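Local coordinates for uncharacterized protein (Leptotrichia buccalis, PDB 3T8K) that is of unknown function but folds as a row of ankyrin-like helical hairpin repeats, a scaffold that in relatives commonly serves protein binding, at residues S58-L61 with I62-A66; C97-F100 with L101-G104. All blocks are in the same frame, centred on the assembly; numbering follows the deposited sequence.

Contact 1. Residues S58-L61 with I62-A66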
ATOM      1  N   SER A  58      17.036  -1.321   4.905  1.00 23.96           N
ATOM      2  CA  SER A  58      16.606  -0.920   6.237  1.00 25.78           C
ATOM      3  C   SER A  58      17.709  -1.168   7.250  1.00 28.95           C
ATOM      4  O   SER A  58      18.022  -0.300   8.066  1.00 26.31           O
ATOM      5  CB  SER A  58      15.339  -1.673   6.665  1.00 27.32           C
ATOM      6  OG  SER A  58      14.190  -1.126   6.046  1.00 27.42           O
HETATM    7  N   MSE A  59      18.281  -2.368   7.202  1.00 30.45           N
HETATM    8  CA  MSE A  59      19.360  -2.738   8.116  1.00 35.41           C
HETATM    9  C   MSE A  59      20.588  -1.861   7.931  1.00 34.89           C
HETATM   10  O   MSE A  59      21.254  -1.495   8.898  1.00 33.93           O
HETATM   11  CB  MSE A  59      19.728  -4.205   7.937  1.00 41.98           C
HETATM   12  CG  MSE A  59      18.592  -5.152   8.274  1.00 42.09           C
HETATM   13 SE   MSE A  59      18.148  -5.187  10.190  1.00 55.53          SE
HETATM   14  CE  MSE A  59      17.420  -3.409  10.466  1.00 64.07           C
ATOM     15  N   PHE A  60      20.887  -1.528   6.682  1.00 29.99           N
ATOM     16  CA  PHE A  60      22.022  -0.664   6.394  1.00 31.25           C
ATOM     17  C   PHE A  60      21.840   0.696   7.067  1.00 31.34           C
ATOM     18  O   PHE A  60      22.730   1.175   7.770  1.00 32.73           O
ATOM     19  CB  PHE A  60      22.197  -0.507   4.886  1.00 28.30           C
ATOM     20  CG  PHE A  60      23.241   0.513   4.495  1.00 26.90           C
ATOM     21  CD1 PHE A  60      24.560   0.136   4.308  1.00 35.16           C
ATOM     22  CD2 PHE A  60      22.898   1.841   4.320  1.00 27.06           C
ATOM     23  CE1 PHE A  60      25.527   1.070   3.944  1.00 33.95           C
ATOM     24  CE2 PHE A  60      23.855   2.784   3.956  1.00 29.81           C
ATOM     25  CZ  PHE A  60      25.174   2.395   3.771  1.00 31.75           C
ATOM     26  N   LEU A  61      20.677   1.305   6.858  1.00 28.57           N
ATOM     27  CA  LEU A  61      20.376   2.624   7.415  1.00 28.52           C
ATOM     28  C   LEU A  61      20.281   2.617   8.927  1.00 27.36           C
ATOM     29  O   LEU A  61      20.808   3.505   9.588  1.00 31.02           O
ATOM     30  CB  LEU A  61      19.076   3.179   6.831  1.00 26.25           C
ATOM     31  CG  LEU A  61      19.209   3.629   5.376  1.00 27.48           C
ATOM     32  CD1 LEU A  61      17.856   3.976   4.789  1.00 23.40           C
ATOM     33  CD2 LEU A  61      20.171   4.807   5.270  1.00 28.02           C
ATOM     34  N   ILE A  62      19.576   1.631   9.477  1.00 23.25           N
ATOM     35  CA  ILE A  62      19.503   1.515  10.924  1.00 29.99           C
ATOM     36  C   ILE A  62      20.898   1.415  11.540  1.00 30.71           C
ATOM     37  O   ILE A  62      21.189   2.071  12.541  1.00 32.98           O
ATOM     38  CB  ILE A  62      18.634   0.323  11.365  1.00 27.48           C
ATOM     39  CG1 ILE A  62      17.175   0.607  11.014  1.00 28.34           C
ATOM     40  CG2 ILE A  62      18.778   0.085  12.864  1.00 31.24           C
ATOM     41  CD1 ILE A  62      16.263  -0.562  11.238  1.00 32.72           C
ATOM     42  N   ASN A  63      21.758   0.600  10.938  1.00 31.63           N
ATOM     43  CA  ASN A  63      23.126   0.453  11.435  1.00 37.06           C
ATOM     44  C   ASN A  63      23.960   1.731  11.311  1.00 34.52           C
ATOM     45  O   ASN A  63      24.912   1.928  12.066  1.00 36.30           O
ATOM     46  CB  ASN A  63      23.837  -0.733  10.768  1.00 41.17           C
ATOM     47  CG  ASN A  63      23.244  -2.080  11.181  1.00 55.41           C
ATOM     48  OD1 ASN A  63      22.523  -2.180  12.179  1.00 53.75           O
ATOM     49  ND2 ASN A  63      23.552  -3.122  10.413  1.00 60.15           N
ATOM     50  N   LYS A  64      23.598   2.595  10.364  1.00 35.99           N
ATOM     51  CA  LYS A  64      24.290   3.874  10.182  1.00 42.10           C
ATOM     52  C   LYS A  64      23.670   4.969  11.049  1.00 41.49           C
ATOM     53  O   LYS A  64      24.119   6.111  11.022  1.00 36.38           O
ATOM     54  CB  LYS A  64      24.281   4.304   8.711  1.00 35.51           C
ATOM     55  CG  LYS A  64      25.101   3.413   7.795  1.00 41.12           C
ATOM     56  CD  LYS A  64      26.350   4.124   7.328  1.00 49.92           C
ATOM     57  CE  LYS A  64      27.479   3.148   7.073  1.00 53.63           C
ATOM     58  NZ  LYS A  64      28.740   3.878   6.756  1.00 59.62           N
ATOM     59  N   GLY A  65      22.626   4.616  11.795  1.00 40.97           N
ATOM     60  CA  GLY A  65      22.021   5.526  12.754  1.00 41.08           C
ATOM     61  C   GLY A  65      20.825   6.323  12.264  1.00 37.60           C
ATOM     62  O   GLY A  65      20.474   7.340  12.861  1.00 36.11           O
ATOM     63  N   ALA A  66      20.192   5.867  11.185  1.00 32.13           N
ATOM     64  CA  ALA A  66      19.002   6.539  10.667  1.00 37.73           C
ATOM     65  C   ALA A  66      17.950   6.709  11.761  1.00 35.99           C
ATOM     66  O   ALA A  66      17.880   5.913  12.703  1.00 33.16           O
ATOM     67  CB  ALA A  66      18.420   5.774   9.486  1.00 37.38           C
TER
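Phe-60 and Lys-64, one helical turn apart, make a CH-pi contact at the end of helix 51-63. The lysine sets its CG over one face of the ring, offset toward the rim, 4.2 Å from the Phe-60 ring centroid and 17° off the normal. CG of Phe-60 is anti to the backbone N (chi1 173°), which brings the far end of the ring within reach of the Lys-64 stem. The lysine chain bends at chi2, and its CD and CE pass near CZ at the rim of the ring. Phe-22 and Phe-26 of helix 19-28 also meet this ring, Phe-26 edge-to-face. Two further apolar contacts line the turn: Met-59, a selenomethionine, lies alongside Ile-62, and both touch helix 90-102, while Leu-61 CB touches Ala-66 CB at 3.8 Å.

Backbone bonds run through the turn. Ile-62 N reaches Ser-58 O at 2.9 Å, nearly straight, and Asn-63 N reaches Met-59 O at 3.0 Å. The pattern then frays: Lys-64 N is shared weakly between Phe-60 O, at 3.1 Å, and Leu-61 O. The latter oxygen also takes a firmer bond from Ala-66 N at 2.9 Å, whose donor stands above the carbonyl plane. Together with Gly-65 N to Ile-62 O at 3.0 Å, this closes a Schellman motif. Gly-65 has positive phi (95°), a conformation in which a side chain would press on the carbonyl oxygen of Lys-64.

The chemistry thus divides in two: backbone bonds end the helix and turn the chain, while side chains pack against helices 19-28, 41-45 and 90-102, and Lys-64 keeps its CG over an aromatic face as its ammonium end leads away.

Contact 2. Residues C97-F100 with L101-G104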
ATOM      1  N   CYS A  97      10.577  -5.162  13.248  1.00 24.20           N
ATOM      2  CA  CYS A  97       9.754  -4.750  14.389  1.00 23.32           C
ATOM      3  C   CYS A  97      10.546  -4.839  15.696  1.00 24.88           C
ATOM      4  O   CYS A  97      10.532  -3.912  16.500  1.00 26.24           O
ATOM      5  CB  CYS A  97       8.464  -5.577  14.489  1.00 27.64           C
ATOM      6  SG  CYS A  97       7.371  -5.130  15.897  1.00 24.79           S
ATOM      7  N   LYS A  98      11.238  -5.957  15.911  1.00 24.15           N
ATOM      8  CA  LYS A  98      12.053  -6.110  17.108  1.00 26.84           C
ATOM      9  C   LYS A  98      13.062  -4.967  17.256  1.00 24.38           C
ATOM     10  O   LYS A  98      13.247  -4.415  18.340  1.00 26.47           O
ATOM     11  CB  LYS A  98      12.799  -7.448  17.081  1.00 28.39           C
ATOM     12  CG  LYS A  98      13.747  -7.668  18.245  1.00 35.51           C
ATOM     13  CD  LYS A  98      14.184  -9.131  18.313  1.00 43.98           C
ATOM     14  CE  LYS A  98      15.587  -9.331  17.789  1.00 52.43           C
ATOM     15  NZ  LYS A  98      16.605  -9.215  18.878  1.00 54.97           N
ATOM     16  N   ILE A  99      13.728  -4.631  16.162  1.00 23.90           N
ATOM     17  CA  ILE A  99      14.762  -3.603  16.201  1.00 24.42           C
ATOM     18  C   ILE A  99      14.163  -2.222  16.451  1.00 26.30           C
ATOM     19  O   ILE A  99      14.715  -1.427  17.214  1.00 25.69           O
ATOM     20  CB  ILE A  99      15.585  -3.604  14.905  1.00 28.19           C
ATOM     21  CG1 ILE A  99      16.413  -4.890  14.822  1.00 28.40           C
ATOM     22  CG2 ILE A  99      16.494  -2.386  14.839  1.00 33.68           C
ATOM     23  CD1 ILE A  99      17.049  -5.088  13.471  1.00 39.59           C
ATOM     24  N   PHE A 100      13.032  -1.933  15.812  1.00 26.75           N
ATOM     25  CA  PHE A 100      12.371  -0.651  16.027  1.00 23.73           C
ATOM     26  C   PHE A 100      11.985  -0.488  17.495  1.00 28.84           C
ATOM     27  O   PHE A 100      12.130   0.595  18.063  1.00 28.96           O
ATOM     28  CB  PHE A 100      11.124  -0.499  15.156  1.00 19.71           C
ATOM     29  CG  PHE A 100      11.410  -0.342  13.693  1.00 24.78           C
ATOM     30  CD1 PHE A 100      12.696  -0.124  13.235  1.00 28.93           C
ATOM     31  CD2 PHE A 100      10.380  -0.398  12.772  1.00 26.13           C
ATOM     32  CE1 PHE A 100      12.952   0.030  11.875  1.00 31.22           C
ATOM     33  CE2 PHE A 100      10.631  -0.244  11.412  1.00 27.63           C
ATOM     34  CZ  PHE A 100      11.916  -0.040  10.967  1.00 29.84           C
ATOM     35  N   LEU A 101      11.471  -1.557  18.104  1.00 27.95           N
ATOM     36  CA  LEU A 101      11.090  -1.510  19.509  1.00 27.72           C
ATOM     37  C   LEU A 101      12.304  -1.295  20.406  1.00 29.81           C
ATOM     38  O   LEU A 101      12.257  -0.506  21.348  1.00 30.88           O
ATOM     39  CB  LEU A 101      10.344  -2.784  19.922  1.00 26.69           C
ATOM     40  CG  LEU A 101       8.952  -2.953  19.312  1.00 24.79           C
ATOM     41  CD1 LEU A 101       8.323  -4.300  19.698  1.00 26.01           C
ATOM     42  CD2 LEU A 101       8.036  -1.815  19.737  1.00 28.68           C
ATOM     43  N   GLU A 102      13.390  -2.003  20.113  1.00 30.49           N
ATOM     44  CA  GLU A 102      14.601  -1.894  20.913  1.00 31.80           C
ATOM     45  C   GLU A 102      15.180  -0.490  20.830  1.00 34.02           C
ATOM     46  O   GLU A 102      15.789  -0.005  21.782  1.00 35.23           O
ATOM     47  CB  GLU A 102      15.640  -2.930  20.470  1.00 34.71           C
ATOM     48  CG  GLU A 102      15.232  -4.360  20.783  1.00 45.19           C
ATOM     49  CD  GLU A 102      16.148  -5.394  20.156  1.00 54.01           C
ATOM     50  OE1 GLU A 102      16.889  -5.042  19.212  1.00 53.88           O
ATOM     51  OE2 GLU A 102      16.120  -6.561  20.609  1.00 58.60           O
ATOM     52  N   LYS A 103      14.982   0.160  19.689  1.00 30.24           N
ATOM     53  CA  LYS A 103      15.545   1.484  19.471  1.00 34.15           C
ATOM     54  C   LYS A 103      14.551   2.602  19.765  1.00 33.09           C
ATOM     55  O   LYS A 103      14.783   3.753  19.409  1.00 34.83           O
ATOM     56  CB  LYS A 103      16.140   1.602  18.064  1.00 36.27           C
ATOM     57  CG  LYS A 103      17.378   0.731  17.886  1.00 45.51           C
ATOM     58  CD  LYS A 103      18.146   1.073  16.619  1.00 48.33           C
ATOM     59  CE  LYS A 103      19.446   0.279  16.538  1.00 54.17           C
ATOM     60  NZ  LYS A 103      20.440   0.678  17.582  1.00 56.72           N
ATOM     61  N   GLY A 104      13.443   2.250  20.414  1.00 33.85           N
ATOM     62  CA  GLY A 104      12.549   3.240  20.989  1.00 37.01           C
ATOM     63  C   GLY A 104      11.373   3.731  20.159  1.00 37.38           C
ATOM     64  O   GLY A 104      10.697   4.678  20.555  1.00 38.05           O
TER
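Cys-97 meets Leu-101 one turn on, its SG 4.0 Å from Leu-101 CD1, while its carbonyl oxygen accepts a bond from Leu-101 N. Both side chains face helices 79-85 and 129-140. Lys-98 carries the polar contact: its NZ forms a salt bridge with Glu-102 OE2 at 3.2 Å, on the syn side and 26° out of the carboxylate plane. The lysine bends at chi3 (103°) and chi4, curling its end back to the acid, and its CG also lies 3.5 Å from Glu-102 OE2. An alanine here would remove the ammonium group and is likely to leave the Glu-102 carboxylate without this charge partner and freer to turn. Ile-99 sets its CG2 4.2 Å from Lys-103 CD, and its O accepts Lys-103 N at 3.0 Å. Phe-100 points away from the segment that follows, and its ring packs on Ile-68 and Leu-78; its O takes a weak second bond from Lys-103 N. Gly-104 N returns to Leu-101 O at 3.1 Å, and Ala-105 N to Phe-100 O. With Gly-104 at positive phi (93°), this is the Schellman motif that ends helix 90-102, in a chain whose fold is of the ankyrin-like helical hairpin type.

In the fold
Contacts 1 and 2 are the closing turns of two helices, 51-63 and 90-102, each ended by a Schellman glycine, and they pack on one another with centres about 12 Å apart. Ile-62 CG2 lies 3.9 Å from Ile-99 CG2, and Met-59 SE lies 3.5 Å from Ile-99 CD1. Each contact mixes buried residues (such as Leu-61, Ile-62 and Ala-66; Cys-97 and Phe-100) with exposed ones. Contact 2 sits nearer the centre of the chain and reaches on to helices 79-85 and 129-140; contact 1 reaches back to helices 19-28 and 41-45. Exposed Lys-64 rests on an aromatic ring, partly exposed Lys-98 pairs with an acid, and Lys-103 spans the joint by packing on Ile-62.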